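Local coordinates for xyloglucan-specific endo-beta-1,4-glucanase GH12 (Aspergillus niveus, PDB 4NPR), which probably hydrolyses internal beta-1,4-glucosidic linkages of xyloglucan, with retention of the beta configuration, as a secreted family 12 glycoside hydrolase, at residues I159-L171 and R198-L210. Sequence-based numbering, arbitrary orientation.
Sequences IATPTVAGIKFNL and RDFFTYLESNQGL
Phe200 forms the tight part of this contact, with Val164 over one face of its ring and Phe169 at its edge. Val164 CG1 stands 3.7 Å from the Phe200 centroid and 16° off the normal, a CH-pi contact. With CG1 anti to the backbone N (chi1 -177°), the same methyl also reaches Asp199 CB at 3.5 Å. The edge of Phe200 is turned to the face of Phe169 in an offset edge-to-face pair, with planes at 74° and Phe200 CE1 3.5 Å from Phe169 CE2. Phe184 of strand 179-186 and Val141 of strand 137-146 extend this buried cluster.

One helical turn on, Pro162 CG lies over a face of the Tyr203 ring, a CH-pi contact, and Pro162 CB is 3.4 Å from Tyr203 CE2. Leu171 CD2 meets the same ring obliquely, 3.9 Å from Tyr203 CE1.

The solvent side is looser: partly exposed Gln208, just past the helix, places OE1 4.0 Å from CD1 of exposed Ile159.

Without polar bonds between the segments, packing is mainly apolar; the axes of strand 167-171 and helix 198-207 approach to 12.7 Å. It seats the helix against the edge hairpin, with its type I' turn Val164-Ile167, in the beta-jelly roll of family 12 glycoside hydrolases.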
# COMPACT_ATOMS: atom_id res chain seq x y z
N ILE A 159 16.98 -2.87 -8.98
CA ILE A 159 17.22 -3.08 -10.43
C ILE A 159 17.29 -1.77 -11.20
O ILE A 159 17.77 -1.73 -12.31
CB ILE A 159 16.19 -4.02 -11.09
CG1 ILE A 159 14.75 -3.55 -10.86
CG2 ILE A 159 16.33 -5.42 -10.53
CD1 ILE A 159 13.69 -4.36 -11.60
N ALA A 160 16.85 -0.67 -10.60
CA ALA A 160 16.82 0.61 -11.30
C ALA A 160 16.45 1.70 -10.32
O ALA A 160 15.92 1.44 -9.26
CB ALA A 160 15.82 0.56 -12.44
N THR A 161 16.70 2.94 -10.71
CA THR A 161 16.41 4.08 -9.88
C THR A 161 15.64 5.15 -10.65
O THR A 161 16.04 6.29 -10.71
CB THR A 161 17.74 4.65 -9.32
OG1 THR A 161 18.63 4.97 -10.40
CG2 THR A 161 18.44 3.60 -8.36
N PRO A 162 14.48 4.78 -11.22
CA PRO A 162 13.69 5.72 -12.03
C PRO A 162 12.98 6.82 -11.24
O PRO A 162 12.73 6.68 -10.06
CB PRO A 162 12.65 4.82 -12.64
CG PRO A 162 12.34 3.87 -11.50
CD PRO A 162 13.68 3.57 -10.89
N THR A 163 12.67 7.91 -11.94
CA THR A 163 11.89 9.01 -11.40
C THR A 163 10.49 8.87 -12.02
O THR A 163 10.35 8.83 -13.22
CB THR A 163 12.57 10.37 -11.78
OG1 THR A 163 13.78 10.55 -11.03
CG2 THR A 163 11.65 11.55 -11.52
N VAL A 164 9.46 8.76 -11.22
CA VAL A 164 8.12 8.53 -11.68
C VAL A 164 7.23 9.41 -10.81
O VAL A 164 7.43 9.50 -9.58
CB VAL A 164 7.66 7.08 -11.41
CG1 VAL A 164 6.26 6.85 -11.96
CG2 VAL A 164 8.69 6.08 -11.95
N ALA A 165 6.27 10.04 -11.47
CA ALA A 165 5.33 10.98 -10.85
C ALA A 165 6.03 12.03 -9.97
O ALA A 165 5.55 12.38 -8.89
CB ALA A 165 4.22 10.23 -10.10
N GLY A 166 7.18 12.50 -10.48
CA GLY A 166 8.00 13.56 -9.88
C GLY A 166 8.92 13.16 -8.73
O GLY A 166 9.57 14.01 -8.18
N ILE A 167 8.98 11.87 -8.38
CA ILE A 167 9.71 11.38 -7.20
C ILE A 167 10.73 10.37 -7.66
O ILE A 167 10.41 9.52 -8.48
CB ILE A 167 8.74 10.61 -6.24
CG1 ILE A 167 7.69 11.54 -5.63
CG2 ILE A 167 9.50 9.89 -5.13
CD1 ILE A 167 6.61 10.79 -4.89
N LYS A 168 11.94 10.44 -7.11
CA LYS A 168 12.99 9.46 -7.39
C LYS A 168 12.81 8.22 -6.52
O LYS A 168 12.63 8.30 -5.31
CB LYS A 168 14.35 10.06 -7.15
CG LYS A 168 15.49 9.47 -8.01
CD LYS A 168 16.45 10.59 -8.49
CE LYS A 168 17.92 10.14 -8.63
NZ LYS A 168 18.08 8.90 -9.45
N PHE A 169 12.82 7.07 -7.18
CA PHE A 169 12.56 5.78 -6.56
C PHE A 169 13.76 4.86 -6.69
O PHE A 169 14.45 4.88 -7.71
CB PHE A 169 11.36 5.15 -7.27
CG PHE A 169 10.05 5.74 -6.86
CD1 PHE A 169 9.49 5.42 -5.63
CD2 PHE A 169 9.38 6.60 -7.66
CE1 PHE A 169 8.30 5.98 -5.22
CE2 PHE A 169 8.20 7.15 -7.26
CZ PHE A 169 7.64 6.83 -6.05
N ASN A 170 14.01 4.06 -5.67
CA ASN A 170 14.73 2.82 -5.84
C ASN A 170 13.69 1.75 -6.23
O ASN A 170 12.71 1.57 -5.53
CB ASN A 170 15.38 2.37 -4.57
CG ASN A 170 16.56 3.23 -4.18
OD1 ASN A 170 17.26 3.80 -4.99
ND2 ASN A 170 16.77 3.31 -2.89
N LEU A 171 13.95 0.99 -7.29
CA LEU A 171 13.02 -0.04 -7.74
C LEU A 171 13.54 -1.44 -7.44
O LEU A 171 14.63 -1.78 -7.82
CB LEU A 171 12.75 0.08 -9.24
CG LEU A 171 11.82 -1.03 -9.80
CD1 LEU A 171 10.51 -1.03 -9.04
CD2 LEU A 171 11.55 -0.91 -11.30
N ARG A 198 -0.86 6.08 -12.84
CA ARG A 198 -0.66 5.40 -14.06
C ARG A 198 0.75 5.52 -14.53
O ARG A 198 1.16 4.78 -15.43
CB ARG A 198 -1.60 5.92 -15.12
CG ARG A 198 -1.84 4.89 -16.17
CD ARG A 198 -2.63 5.47 -17.30
NE ARG A 198 -1.76 6.08 -18.29
CZ ARG A 198 -2.20 6.51 -19.46
NH1 ARG A 198 -3.46 6.39 -19.77
NH2 ARG A 198 -1.38 7.06 -20.31
N ASP A 199 1.50 6.44 -13.94
CA ASP A 199 2.88 6.64 -14.42
C ASP A 199 3.74 5.41 -14.11
O ASP A 199 4.60 5.05 -14.87
CB ASP A 199 3.51 7.94 -13.85
CG ASP A 199 2.74 9.24 -14.28
OD1 ASP A 199 2.16 9.31 -15.38
OD2 ASP A 199 2.74 10.22 -13.49
N PHE A 200 3.51 4.79 -12.97
CA PHE A 200 4.18 3.55 -12.58
C PHE A 200 3.97 2.41 -13.57
O PHE A 200 4.90 1.69 -13.88
CB PHE A 200 3.66 3.15 -11.21
CG PHE A 200 4.04 4.15 -10.17
CD1 PHE A 200 5.36 4.20 -9.72
CD2 PHE A 200 3.16 5.09 -9.72
CE1 PHE A 200 5.75 5.16 -8.82
CE2 PHE A 200 3.56 6.06 -8.83
CZ PHE A 200 4.84 6.08 -8.36
N PHE A 201 2.75 2.26 -14.08
CA PHE A 201 2.47 1.31 -15.15
C PHE A 201 3.07 1.71 -16.51
O PHE A 201 3.70 0.88 -17.19
CB PHE A 201 0.98 1.06 -15.27
CG PHE A 201 0.38 0.51 -14.00
CD1 PHE A 201 0.58 -0.80 -13.62
CD2 PHE A 201 -0.36 1.33 -13.14
CE1 PHE A 201 0.03 -1.32 -12.45
CE2 PHE A 201 -0.92 0.82 -11.97
CZ PHE A 201 -0.71 -0.50 -11.63
N THR A 202 2.90 2.96 -16.91
CA THR A 202 3.52 3.44 -18.13
C THR A 202 4.99 3.02 -18.06
O THR A 202 5.57 2.48 -19.01
CB THR A 202 3.44 4.98 -18.22
OG1 THR A 202 2.10 5.46 -18.05
CG2 THR A 202 3.98 5.49 -19.53
N TYR A 203 5.62 3.24 -16.91
CA TYR A 203 7.04 2.98 -16.76
C TYR A 203 7.42 1.51 -16.96
O TYR A 203 8.37 1.21 -17.66
CB TYR A 203 7.56 3.45 -15.40
CG TYR A 203 8.97 2.94 -15.16
CD1 TYR A 203 9.19 1.74 -14.53
CD2 TYR A 203 10.10 3.67 -15.59
CE1 TYR A 203 10.47 1.26 -14.33
CE2 TYR A 203 11.40 3.17 -15.38
CZ TYR A 203 11.57 1.96 -14.74
OH TYR A 203 12.83 1.41 -14.48
N LEU A 204 6.65 0.63 -16.33
CA LEU A 204 6.89 -0.81 -16.36
C LEU A 204 6.62 -1.38 -17.72
O LEU A 204 7.34 -2.28 -18.15
CB LEU A 204 6.01 -1.55 -15.33
CG LEU A 204 6.28 -1.23 -13.86
CD1 LEU A 204 5.22 -1.87 -13.01
CD2 LEU A 204 7.68 -1.64 -13.36
N GLU A 205 5.62 -0.86 -18.40
CA GLU A 205 5.25 -1.41 -19.70
C GLU A 205 6.41 -1.14 -20.65
O GLU A 205 6.81 -1.96 -21.47
CB GLU A 205 3.97 -0.77 -20.24
CG GLU A 205 2.70 -1.25 -19.52
CD GLU A 205 1.54 -0.23 -19.59
OE1 GLU A 205 1.65 0.72 -20.38
OE2 GLU A 205 0.54 -0.35 -18.85
N SER A 206 6.99 0.01 -20.40
CA SER A 206 7.93 0.62 -21.26
C SER A 206 9.33 0.08 -20.98
O SER A 206 10.06 -0.25 -21.93
CB SER A 206 7.83 2.11 -20.97
OG SER A 206 8.71 2.83 -21.76
N ASN A 207 9.69 -0.06 -19.71
CA ASN A 207 11.10 -0.35 -19.35
C ASN A 207 11.36 -1.70 -18.68
O ASN A 207 12.52 -2.03 -18.41
CB ASN A 207 11.65 0.73 -18.40
CG ASN A 207 11.60 2.12 -19.00
OD1 ASN A 207 12.62 2.77 -19.13
ND2 ASN A 207 10.39 2.60 -19.32
N GLN A 208 10.30 -2.44 -18.36
CA GLN A 208 10.42 -3.74 -17.71
C GLN A 208 9.51 -4.82 -18.34
O GLN A 208 9.26 -5.85 -17.72
CB GLN A 208 10.05 -3.61 -16.21
CG GLN A 208 10.82 -2.55 -15.46
CD GLN A 208 12.27 -2.90 -15.26
OE1 GLN A 208 12.67 -4.04 -15.42
NE2 GLN A 208 13.07 -1.91 -14.88
N GLY A 209 8.96 -4.57 -19.53
CA GLY A 209 8.23 -5.59 -20.27
C GLY A 209 6.85 -5.93 -19.75
O GLY A 209 6.27 -6.95 -20.12
N LEU A 210 6.28 -5.10 -18.88
CA LEU A 210 4.99 -5.46 -18.32
C LEU A 210 3.93 -5.39 -19.42
O LEU A 210 3.92 -4.46 -20.21
CB LEU A 210 4.61 -4.56 -17.16
CG LEU A 210 3.32 -5.03 -16.50
CD1 LEU A 210 3.56 -6.29 -15.68
CD2 LEU A 210 2.72 -3.89 -15.68